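Local coordinates for protein 2-amino-4-hydroxy-6-hydroxymethyldihydropteridine pyrophosphokinase (Haemophilus influenzae, PDB 1CBK) that probably catalyses the transfer of pyrophosphate from ATP to 6-hydroxymethyl-7,8-dihydropterin, a step of folate biosynthesis, at residues L34-S39 and V58-T63; Q49-Y54 and W89-L94; I98-N103 and V136-Q141. All coordinates share one frame; numbering follows the deposited sequence.

Along the chain, contacts 1 and 2 interleave, and contact 3 follows both. Contact 1 pairs strand 32-43 with strand 54-63 in the central antiparallel sheet, and contact 3 begins on strand 95-101, an outermost strand of that sheet within the chain. The centres of contacts 1 and 3 lie about 15 Å apart, and V58 packs on L99. Contact 2 joins the loops that lead into strands 54-63 and 95-101; its centre is about 24 Å from that of contact 1 and about 27 Å from that of contact 3. Packing contacts 1 and 3 thus share the sheet, while contact 2, across the centre of the chain, lines the pterin pocket. Contacts 2 and 3 both touch the second subunit.

Contact 1. Residues L34-S39 and V58-T63; sequences LVTTSS and VAKIET
V35 and T36 both face K60, a classic beta bulge that shifts the register by one residue in this antiparallel pairing of strands 32-43 and 54-63. The backbone bonds show it: K60 O accepts from V35 N at 2.8 Å and weakly from T36 N, and K60 N returns a nearly straight bond to T36 O (175°). Past the bulge, S38 N binds V58 O. The next link uses a side chain, since S38 OG, between its backbone N and carbonyl carbon (chi1 66°), accepts from V58 N at 3.0 Å and donates to S39 O.

Side-chain packing lies on both faces. On the face of L34, T37, A59 and I61, which helix 15-27 covers, L34 CD1 lies 3.8 Å from A59 CB and 3.9 Å from I61 CG2. On the other face, T36 CG2 packs obliquely against K60 CB at 3.9 Å. At the bulge itself, V35, whose CB points toward strand 54-63, packs CG2 on E62 CG and CD, 3.5 Å from E62 CD.

The chemistry is that of a hairpin held mainly by backbone bonds, with the S38 hydroxyl, one bond accepted and one donated, replacing a backbone acceptor for V58 N where the pairing is interrupted.

Contact 2. Residues Q49-Y54 and W89-L94; sequences QDQPDY and WGERTL. With ROI (7,8-dihydro-7,7-dimethyl-6-hydroxypterin), chain D; SO4 (sulfate ion), chain C.
Q51 and E91 mark the nearest backbone approach, 6.4 Å between their CA atoms, where two loops without regular structure run 58° apart. D50 centres an inverse gamma turn. Q51 reaches across with an extended chain (chi2 -179°), and its NE2 donates to W89 O at 3.0 Å, in the carbonyl plane; the same nitrogen also binds P48 O. E91 flanks the Q51 stem, its OE2 3.5 Å from Q51 CB, while E91 OE1 forms a salt bridge with R87. R87 also pairs with D50, so one arginine serves both acidic groups.

R92 folds back on its own loop: NE and NH2 both grip G90 O, nearly in the guanidinium plane. NE also reaches Y54 OH at 3.3 Å, with the hydroxyl tilted 30° out of that plane. NH1 and NH2 bind two oxygens of a sulfate, probably from the crystallisation liquor, and W89 N holds SO4 O3 at 2.6 Å. NH1 is also salt-bridged to D95.

The pterin analogue lies over one face of the Y54 ring, ROI C8A 3.5 Å above its centre, and ROI O9 lies over the guanidinium of R92. W89 brings its ring edge to the methyl C16 and packs edge-to-face on Y116 and H115 of the second subunit. Y54 at one pterin face, with W89 and R92 at its dimethyl and O9 end, forms part of the HPPK pterin pocket.

Contact 3. Residues I98-N103 and V136-Q141; sequences ILLYGN and VLPNSQ
L100 and P138 meet obliquely, with the leucine methyl CD2 set 3.7 Å from the proline ring atom CD. The other methyl, CD1, touches L137 CD2 at 4.0 Å, and these two leucine side chains cross at about a right angle. The fork of L100 is thus divided between neighbouring residues of the loop. Its CB points toward the loop at a classic beta bulge of the edge strand, where L99 and L100 both face Y5. L137 is turned the other way: its CB points away from the strand, and its CD2 returns to make the contact.

N103 lies beside the proline, its OD1 3.8 Å from P138 CA. No direct hydrogen bond joins the segments; instead a water donates to N103 OD1 at 2.9 Å and, over a doubtfully short distance, to V136 O, linking the two.

The loop keeps its own shape. L137 to S140 form a type I turn closed by S140 N to L137 O, and N139 OD1 accepts from Q141 N in an Asx turn. N139 ND2 also donates to G47 O of the second subunit. The contact is plain packing of this edge strand, 95-101, against the proline-containing turn between helices 122-131 and 143-146.

Contact 1. Residues L34-S39 and V58-T63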
loop_
_atom_site.group_PDB
_atom_site.type_symbol
_atom_site.label_atom_id
_atom_site.label_comp_id
_atom_site.label_asym_id
_atom_site.label_seq_id
_atom_site.Cartn_x
_atom_site.Cartn_y
_atom_site.Cartn_z
ATOM N N LEU A 34 24.722 -4.692 -11.751
ATOM C CA LEU A 34 24.146 -5.000 -10.443
ATOM C C LEU A 34 25.193 -4.603 -9.425
ATOM O O LEU A 34 26.263 -5.212 -9.361
ATOM C CB LEU A 34 23.837 -6.505 -10.315
ATOM C CG LEU A 34 23.336 -7.048 -8.962
ATOM C CD1 LEU A 34 22.025 -6.349 -8.622
ATOM C CD2 LEU A 34 23.106 -8.568 -9.043
ATOM N N VAL A 35 24.903 -3.574 -8.631
ATOM C CA VAL A 35 25.874 -3.102 -7.649
ATOM C C VAL A 35 25.932 -3.910 -6.366
ATOM O O VAL A 35 27.008 -4.279 -5.907
ATOM C CB VAL A 35 25.658 -1.613 -7.310
ATOM C CG1 VAL A 35 26.708 -1.147 -6.318
ATOM C CG2 VAL A 35 25.713 -0.791 -8.562
ATOM N N THR A 36 24.781 -4.132 -5.749
ATOM C CA THR A 36 24.740 -4.878 -4.504
ATOM C C THR A 36 23.298 -5.338 -4.318
ATOM O O THR A 36 22.393 -4.823 -4.975
ATOM C CB THR A 36 25.219 -3.980 -3.303
ATOM O OG1 THR A 36 25.378 -4.778 -2.121
ATOM C CG2 THR A 36 24.235 -2.863 -3.025
ATOM N N THR A 37 23.114 -6.329 -3.449
ATOM C CA THR A 37 21.821 -6.905 -3.129
ATOM C C THR A 37 21.788 -7.055 -1.606
ATOM O O THR A 37 22.792 -7.418 -0.988
ATOM C CB THR A 37 21.654 -8.317 -3.768
ATOM O OG1 THR A 37 21.897 -8.234 -5.178
ATOM C CG2 THR A 37 20.233 -8.863 -3.521
ATOM N N SER A 38 20.648 -6.741 -1.012
ATOM C CA SER A 38 20.474 -6.867 0.418
ATOM C C SER A 38 20.452 -8.366 0.764
ATOM O O SER A 38 20.534 -9.214 -0.131
ATOM C CB SER A 38 19.106 -6.298 0.789
ATOM O OG SER A 38 18.076 -7.104 0.212
ATOM N N SER A 39 20.353 -8.658 2.063
ATOM C CA SER A 39 20.210 -10.031 2.557
ATOM C C SER A 39 18.804 -10.475 2.115
ATOM O O SER A 39 17.988 -9.641 1.691
ATOM C CB SER A 39 20.246 -10.035 4.087
ATOM O OG SER A 39 21.498 -9.604 4.592
ATOM N N VAL A 58 16.093 -6.584 -1.998
ATOM C CA VAL A 58 16.123 -5.336 -2.771
ATOM C C VAL A 58 17.511 -5.310 -3.394
ATOM O O VAL A 58 18.508 -5.564 -2.705
ATOM C CB VAL A 58 15.928 -4.039 -1.877
ATOM C CG1 VAL A 58 16.070 -2.768 -2.744
ATOM C CG2 VAL A 58 14.528 -4.022 -1.224
ATOM N N ALA A 59 17.560 -5.038 -4.692
ATOM C CA ALA A 59 18.817 -4.958 -5.434
ATOM C C ALA A 59 19.071 -3.525 -5.914
ATOM O O ALA A 59 18.130 -2.790 -6.250
ATOM C CB ALA A 59 18.775 -5.917 -6.639
ATOM N N LYS A 60 20.337 -3.134 -5.941
ATOM C CA LYS A 60 20.724 -1.805 -6.394
ATOM C C LYS A 60 21.430 -1.963 -7.719
ATOM O O LYS A 60 22.360 -2.783 -7.834
ATOM C CB LYS A 60 21.680 -1.167 -5.382
ATOM C CG LYS A 60 22.232 0.212 -5.773
ATOM C CD LYS A 60 23.268 0.698 -4.730
ATOM C CE LYS A 60 23.874 2.021 -5.129
ATOM N NZ LYS A 60 24.800 2.553 -4.076
ATOM N N ILE A 61 20.988 -1.222 -8.732
ATOM C CA ILE A 61 21.624 -1.297 -10.052
ATOM C C ILE A 61 21.976 0.097 -10.581
ATOM O O ILE A 61 21.426 1.088 -10.114
ATOM C CB ILE A 61 20.724 -1.981 -11.142
ATOM C CG1 ILE A 61 19.422 -1.199 -11.347
ATOM C CG2 ILE A 61 20.482 -3.476 -10.830
ATOM C CD1 ILE A 61 18.638 -1.655 -12.575
ATOM N N GLU A 62 22.895 0.144 -11.557
ATOM C CA GLU A 62 23.325 1.371 -12.239
ATOM C C GLU A 62 22.988 1.009 -13.659
ATOM O O GLU A 62 23.479 0.000 -14.175
ATOM C CB GLU A 62 24.826 1.591 -12.079
ATOM C CG GLU A 62 25.206 1.951 -10.631
ATOM C CD GLU A 62 26.723 2.035 -10.343
ATOM O OE1 GLU A 62 27.559 1.652 -11.205
ATOM O OE2 GLU A 62 27.064 2.489 -9.222
ATOM N N THR A 63 22.078 1.754 -14.272
ATOM C CA THR A 63 21.656 1.439 -15.614
ATOM C C THR A 63 21.521 2.655 -16.517
ATOM O O THR A 63 21.361 3.802 -16.051
ATOM C CB THR A 63 20.297 0.666 -15.574
ATOM O OG1 THR A 63 19.961 0.180 -16.878
ATOM C CG2 THR A 63 19.169 1.559 -15.100
#

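Contact 2. Residues Q49-Y54 and W89-L94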
loop_
_atom_site.group_PDB
_atom_site.type_symbol
_atom_site.label_atom_id
_atom_site.label_comp_id
_atom_site.label_asym_id
_atom_site.label_seq_id
_atom_site.Cartn_x
_atom_site.Cartn_y
_atom_site.Cartn_z
ATOM N N GLN A 49 -3.600 -15.248 4.821
ATOM C CA GLN A 49 -2.556 -15.893 5.619
ATOM C C GLN A 49 -2.298 -17.352 5.309
ATOM O O GLN A 49 -1.310 -17.916 5.772
ATOM C CB GLN A 49 -2.806 -15.683 7.110
ATOM C CG GLN A 49 -2.647 -14.229 7.534
ATOM C CD GLN A 49 -1.260 -13.706 7.250
ATOM O OE1 GLN A 49 -0.291 -14.118 7.881
ATOM N NE2 GLN A 49 -1.148 -12.818 6.274
ATOM N N ASP A 50 -3.179 -17.945 4.508
ATOM C CA ASP A 50 -3.039 -19.346 4.115
ATOM C C ASP A 50 -2.132 -19.529 2.881
ATOM O O ASP A 50 -2.501 -20.196 1.902
ATOM C CB ASP A 50 -4.429 -19.986 3.883
ATOM C CG ASP A 50 -5.263 -19.263 2.843
ATOM O OD1 ASP A 50 -4.891 -18.148 2.415
ATOM O OD2 ASP A 50 -6.315 -19.819 2.449
ATOM N N GLN A 51 -0.958 -18.893 2.915
ATOM C CA GLN A 51 0.009 -19.001 1.813
ATOM C C GLN A 51 1.378 -19.061 2.465
ATOM O O GLN A 51 1.517 -18.697 3.645
ATOM C CB GLN A 51 -0.095 -17.817 0.841
ATOM C CG GLN A 51 0.281 -16.474 1.414
ATOM C CD GLN A 51 0.120 -15.364 0.383
ATOM O OE1 GLN A 51 0.640 -15.459 -0.730
ATOM N NE2 GLN A 51 -0.641 -14.334 0.737
ATOM N N PRO A 52 2.393 -19.572 1.745
ATOM C CA PRO A 52 3.700 -19.629 2.400
ATOM C C PRO A 52 4.313 -18.247 2.661
ATOM O O PRO A 52 3.949 -17.254 2.011
ATOM C CB PRO A 52 4.550 -20.430 1.402
ATOM C CG PRO A 52 3.523 -21.218 0.592
ATOM C CD PRO A 52 2.428 -20.225 0.416
ATOM N N ASP A 53 5.236 -18.195 3.610
ATOM C CA ASP A 53 5.955 -16.969 3.915
ATOM C C ASP A 53 6.766 -16.620 2.669
ATOM O O ASP A 53 7.219 -17.513 1.935
ATOM C CB ASP A 53 6.926 -17.198 5.065
ATOM C CG ASP A 53 6.251 -17.203 6.429
ATOM O OD1 ASP A 53 5.036 -16.919 6.521
ATOM O OD2 ASP A 53 6.968 -17.483 7.412
ATOM N N TYR A 54 7.013 -15.328 2.472
ATOM C CA TYR A 54 7.765 -14.859 1.318
ATOM C C TYR A 54 9.231 -14.719 1.602
ATOM O O TYR A 54 9.636 -14.675 2.770
ATOM C CB TYR A 54 7.256 -13.482 0.899
ATOM C CG TYR A 54 5.974 -13.515 0.116
ATOM C CD1 TYR A 54 4.739 -13.744 0.749
ATOM C CD2 TYR A 54 5.990 -13.315 -1.256
ATOM C CE1 TYR A 54 3.545 -13.763 -0.004
ATOM C CE2 TYR A 54 4.812 -13.336 -2.008
ATOM C CZ TYR A 54 3.604 -13.555 -1.385
ATOM O OH TYR A 54 2.487 -13.562 -2.162
ATOM N N TRP A 89 -3.330 -11.159 -4.350
ATOM C CA TRP A 89 -2.779 -11.103 -2.998
ATOM C C TRP A 89 -2.246 -12.440 -2.529
ATOM O O TRP A 89 -1.828 -12.552 -1.368
ATOM C CB TRP A 89 -3.793 -10.587 -1.962
ATOM C CG TRP A 89 -4.346 -9.260 -2.254
ATOM C CD1 TRP A 89 -5.605 -8.983 -2.673
ATOM C CD2 TRP A 89 -3.682 -8.001 -2.103
ATOM N NE1 TRP A 89 -5.779 -7.619 -2.782
ATOM C CE2 TRP A 89 -4.604 -6.991 -2.437
ATOM C CE3 TRP A 89 -2.390 -7.623 -1.701
ATOM C CZ2 TRP A 89 -4.297 -5.631 -2.386
ATOM C CZ3 TRP A 89 -2.077 -6.255 -1.647
ATOM C CH2 TRP A 89 -3.032 -5.283 -1.988
ATOM N N GLY A 90 -2.207 -13.430 -3.418
ATOM C CA GLY A 90 -1.722 -14.745 -3.022
ATOM C C GLY A 90 -0.362 -15.145 -3.585
ATOM O O GLY A 90 0.434 -14.295 -4.002
ATOM N N GLU A 91 -0.164 -16.463 -3.684
ATOM C CA GLU A 91 1.076 -17.080 -4.157
ATOM C C GLU A 91 1.591 -16.656 -5.543
ATOM O O GLU A 91 0.843 -16.599 -6.499
ATOM C CB GLU A 91 0.943 -18.607 -4.118
ATOM C CG GLU A 91 0.485 -19.198 -2.782
ATOM C CD GLU A 91 -1.041 -19.259 -2.601
ATOM O OE1 GLU A 91 -1.815 -18.720 -3.425
ATOM O OE2 GLU A 91 -1.468 -19.871 -1.597
ATOM N N ARG A 92 2.896 -16.428 -5.646
ATOM C CA ARG A 92 3.527 -16.051 -6.911
ATOM C C ARG A 92 4.974 -16.555 -6.859
ATOM O O ARG A 92 5.626 -16.479 -5.816
ATOM C CB ARG A 92 3.523 -14.529 -7.081
ATOM C CG ARG A 92 4.348 -13.819 -5.985
ATOM C CD ARG A 92 3.800 -12.466 -5.653
ATOM N NE ARG A 92 2.394 -12.568 -5.301
ATOM C CZ ARG A 92 1.450 -11.812 -5.844
ATOM N NH1 ARG A 92 1.782 -10.870 -6.731
ATOM N NH2 ARG A 92 0.185 -11.976 -5.479
ATOM N N THR A 93 5.473 -17.056 -7.980
ATOM C CA THR A 93 6.841 -17.548 -8.042
ATOM C C THR A 93 7.864 -16.404 -8.025
ATOM O O THR A 93 8.990 -16.592 -7.577
ATOM C CB THR A 93 7.058 -18.415 -9.292
ATOM O OG1 THR A 93 6.691 -17.659 -10.445
ATOM C CG2 THR A 93 6.192 -19.701 -9.241
ATOM N N LEU A 94 7.474 -15.224 -8.513
ATOM C CA LEU A 94 8.376 -14.072 -8.560
ATOM C C LEU A 94 7.695 -12.759 -8.947
ATOM O O LEU A 94 6.851 -12.726 -9.839
ATOM C CB LEU A 94 9.510 -14.324 -9.589
ATOM C CG LEU A 94 10.552 -13.208 -9.820
ATOM C CD1 LEU A 94 11.557 -13.204 -8.665
ATOM C CD2 LEU A 94 11.266 -13.429 -11.143
HETATM N N1 ROI D . 3.931 -10.489 1.252
HETATM C C2 ROI D . 5.276 -10.533 1.547
HETATM N N2 ROI D . 5.631 -10.810 2.831
HETATM N N3 ROI D . 6.243 -10.316 0.623
HETATM C C4 ROI D . 5.949 -10.023 -0.662
HETATM O O4 ROI D . 6.825 -9.862 -1.527
HETATM C C4A ROI D . 4.569 -9.908 -1.035
HETATM N N5 ROI D . 4.242 -9.607 -2.257
HETATM C C6 ROI D . 2.939 -9.484 -2.694
HETATM C C7 ROI D . 1.794 -9.537 -1.647
HETATM C C16 ROI D . 1.319 -8.081 -1.264
HETATM C C15 ROI D . 0.633 -10.406 -2.148
HETATM N N8 ROI D . 2.241 -10.104 -0.338
HETATM C C8A ROI D . 3.576 -10.177 0.018
HETATM O O9 ROI D . 2.793 -9.318 -3.947
HETATM S S SO4 C . -1.565 -9.086 -7.133
HETATM O O1 SO4 C . -1.959 -7.730 -6.424
HETATM O O2 SO4 C . -0.061 -8.977 -7.757
HETATM O O3 SO4 C . -1.654 -10.123 -6.071
HETATM O O4 SO4 C . -2.570 -9.440 -8.350
#

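Contact 3. Residues I98-N103 and V136-Q141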
loop_
_atom_site.group_PDB
_atom_site.type_symbol
_atom_site.label_atom_id
_atom_site.label_comp_id
_atom_site.label_asym_id
_atom_site.label_seq_id
_atom_site.Cartn_x
_atom_site.Cartn_y
_atom_site.Cartn_z
ATOM N N ILE A 98 10.151 -1.958 -9.754
ATOM C CA ILE A 98 11.067 -0.817 -9.728
ATOM C C ILE A 98 10.601 0.102 -8.586
ATOM O O ILE A 98 9.505 0.649 -8.623
ATOM C CB ILE A 98 11.045 -0.005 -11.046
ATOM C CG1 ILE A 98 11.395 -0.885 -12.248
ATOM C CG2 ILE A 98 12.061 1.139 -10.938
ATOM C CD1 ILE A 98 10.955 -0.310 -13.595
ATOM N N LEU A 99 11.401 0.194 -7.533
ATOM C CA LEU A 99 11.060 1.032 -6.388
ATOM C C LEU A 99 11.446 2.476 -6.660
ATOM O O LEU A 99 10.666 3.393 -6.417
ATOM C CB LEU A 99 11.817 0.582 -5.147
ATOM C CG LEU A 99 11.589 -0.780 -4.507
ATOM C CD1 LEU A 99 12.585 -0.947 -3.339
ATOM C CD2 LEU A 99 10.142 -0.871 -3.991
ATOM N N LEU A 100 12.658 2.656 -7.172
ATOM C CA LEU A 100 13.219 3.985 -7.429
ATOM C C LEU A 100 14.038 3.978 -8.704
ATOM O O LEU A 100 14.708 2.989 -9.018
ATOM C CB LEU A 100 14.138 4.384 -6.266
ATOM C CG LEU A 100 13.471 4.434 -4.883
ATOM C CD1 LEU A 100 14.536 4.461 -3.791
ATOM C CD2 LEU A 100 12.498 5.633 -4.781
ATOM N N TYR A 101 13.976 5.091 -9.427
ATOM C CA TYR A 101 14.707 5.270 -10.672
ATOM C C TYR A 101 15.339 6.643 -10.518
ATOM O O TYR A 101 14.735 7.667 -10.862
ATOM C CB TYR A 101 13.758 5.246 -11.878
ATOM C CG TYR A 101 14.482 5.318 -13.215
ATOM C CD1 TYR A 101 14.913 4.157 -13.856
ATOM C CD2 TYR A 101 14.759 6.551 -13.816
ATOM C CE1 TYR A 101 15.613 4.216 -15.074
ATOM C CE2 TYR A 101 15.455 6.621 -15.023
ATOM C CZ TYR A 101 15.879 5.456 -15.644
ATOM O OH TYR A 101 16.594 5.534 -16.809
ATOM N N GLY A 102 16.551 6.651 -9.972
ATOM C CA GLY A 102 17.251 7.895 -9.714
ATOM C C GLY A 102 16.369 8.615 -8.710
ATOM O O GLY A 102 15.794 8.008 -7.800
ATOM N N ASN A 103 16.181 9.896 -8.952
ATOM C CA ASN A 103 15.355 10.726 -8.111
ATOM C C ASN A 103 14.128 11.090 -8.884
ATOM O O ASN A 103 13.442 12.040 -8.538
ATOM C CB ASN A 103 16.092 12.010 -7.792
ATOM C CG ASN A 103 16.540 12.055 -6.380
ATOM O OD1 ASN A 103 15.713 12.040 -5.449
ATOM N ND2 ASN A 103 17.861 12.092 -6.183
ATOM N N VAL A 136 17.761 9.397 0.653
ATOM C CA VAL A 136 16.693 10.378 0.744
ATOM C C VAL A 136 15.833 10.090 -0.493
ATOM O O VAL A 136 16.361 10.027 -1.618
ATOM C CB VAL A 136 17.199 11.844 0.721
ATOM C CG1 VAL A 136 15.992 12.813 0.619
ATOM C CG2 VAL A 136 18.044 12.131 1.986
ATOM N N LEU A 137 14.543 9.826 -0.273
ATOM C CA LEU A 137 13.584 9.506 -1.341
ATOM C C LEU A 137 13.165 10.732 -2.163
ATOM O O LEU A 137 13.399 11.873 -1.732
ATOM C CB LEU A 137 12.330 8.857 -0.731
ATOM C CG LEU A 137 12.563 7.555 0.057
ATOM C CD1 LEU A 137 11.262 6.826 0.152
ATOM C CD2 LEU A 137 13.546 6.665 -0.659
ATOM N N PRO A 138 12.540 10.518 -3.359
ATOM C CA PRO A 138 12.093 11.624 -4.226
ATOM C C PRO A 138 11.092 12.591 -3.570
ATOM O O PRO A 138 11.029 13.765 -3.938
ATOM C CB PRO A 138 11.468 10.899 -5.424
ATOM C CG PRO A 138 12.284 9.633 -5.499
ATOM C CD PRO A 138 12.367 9.223 -4.052
ATOM N N ASN A 139 10.315 12.112 -2.597
ATOM C CA ASN A 139 9.349 12.971 -1.921
ATOM C C ASN A 139 9.985 13.678 -0.709
ATOM O O ASN A 139 9.266 14.180 0.150
ATOM C CB ASN A 139 8.118 12.174 -1.465
ATOM C CG ASN A 139 8.422 11.221 -0.311
ATOM O OD1 ASN A 139 9.584 10.981 0.025
ATOM N ND2 ASN A 139 7.374 10.667 0.293
ATOM N N SER A 140 11.319 13.644 -0.639
ATOM C CA SER A 140 12.121 14.251 0.426
ATOM C C SER A 140 12.190 13.486 1.776
ATOM O O SER A 140 12.888 13.923 2.699
ATOM C CB SER A 140 11.728 15.723 0.640
ATOM O OG SER A 140 10.576 15.832 1.466
ATOM N N GLN A 141 11.461 12.378 1.923
ATOM C CA GLN A 141 11.553 11.597 3.170
ATOM C C GLN A 141 12.914 10.868 3.236
ATOM O O GLN A 141 13.523 10.540 2.204
ATOM C CB GLN A 141 10.384 10.612 3.306
ATOM C CG GLN A 141 9.054 11.292 3.691
ATOM C CD GLN A 141 7.899 10.311 3.842
ATOM O OE1 GLN A 141 7.648 9.478 2.962
ATOM N NE2 GLN A 141 7.166 10.429 4.939
HETATM O O HOH W 1 15.961 9.558 -4.061
#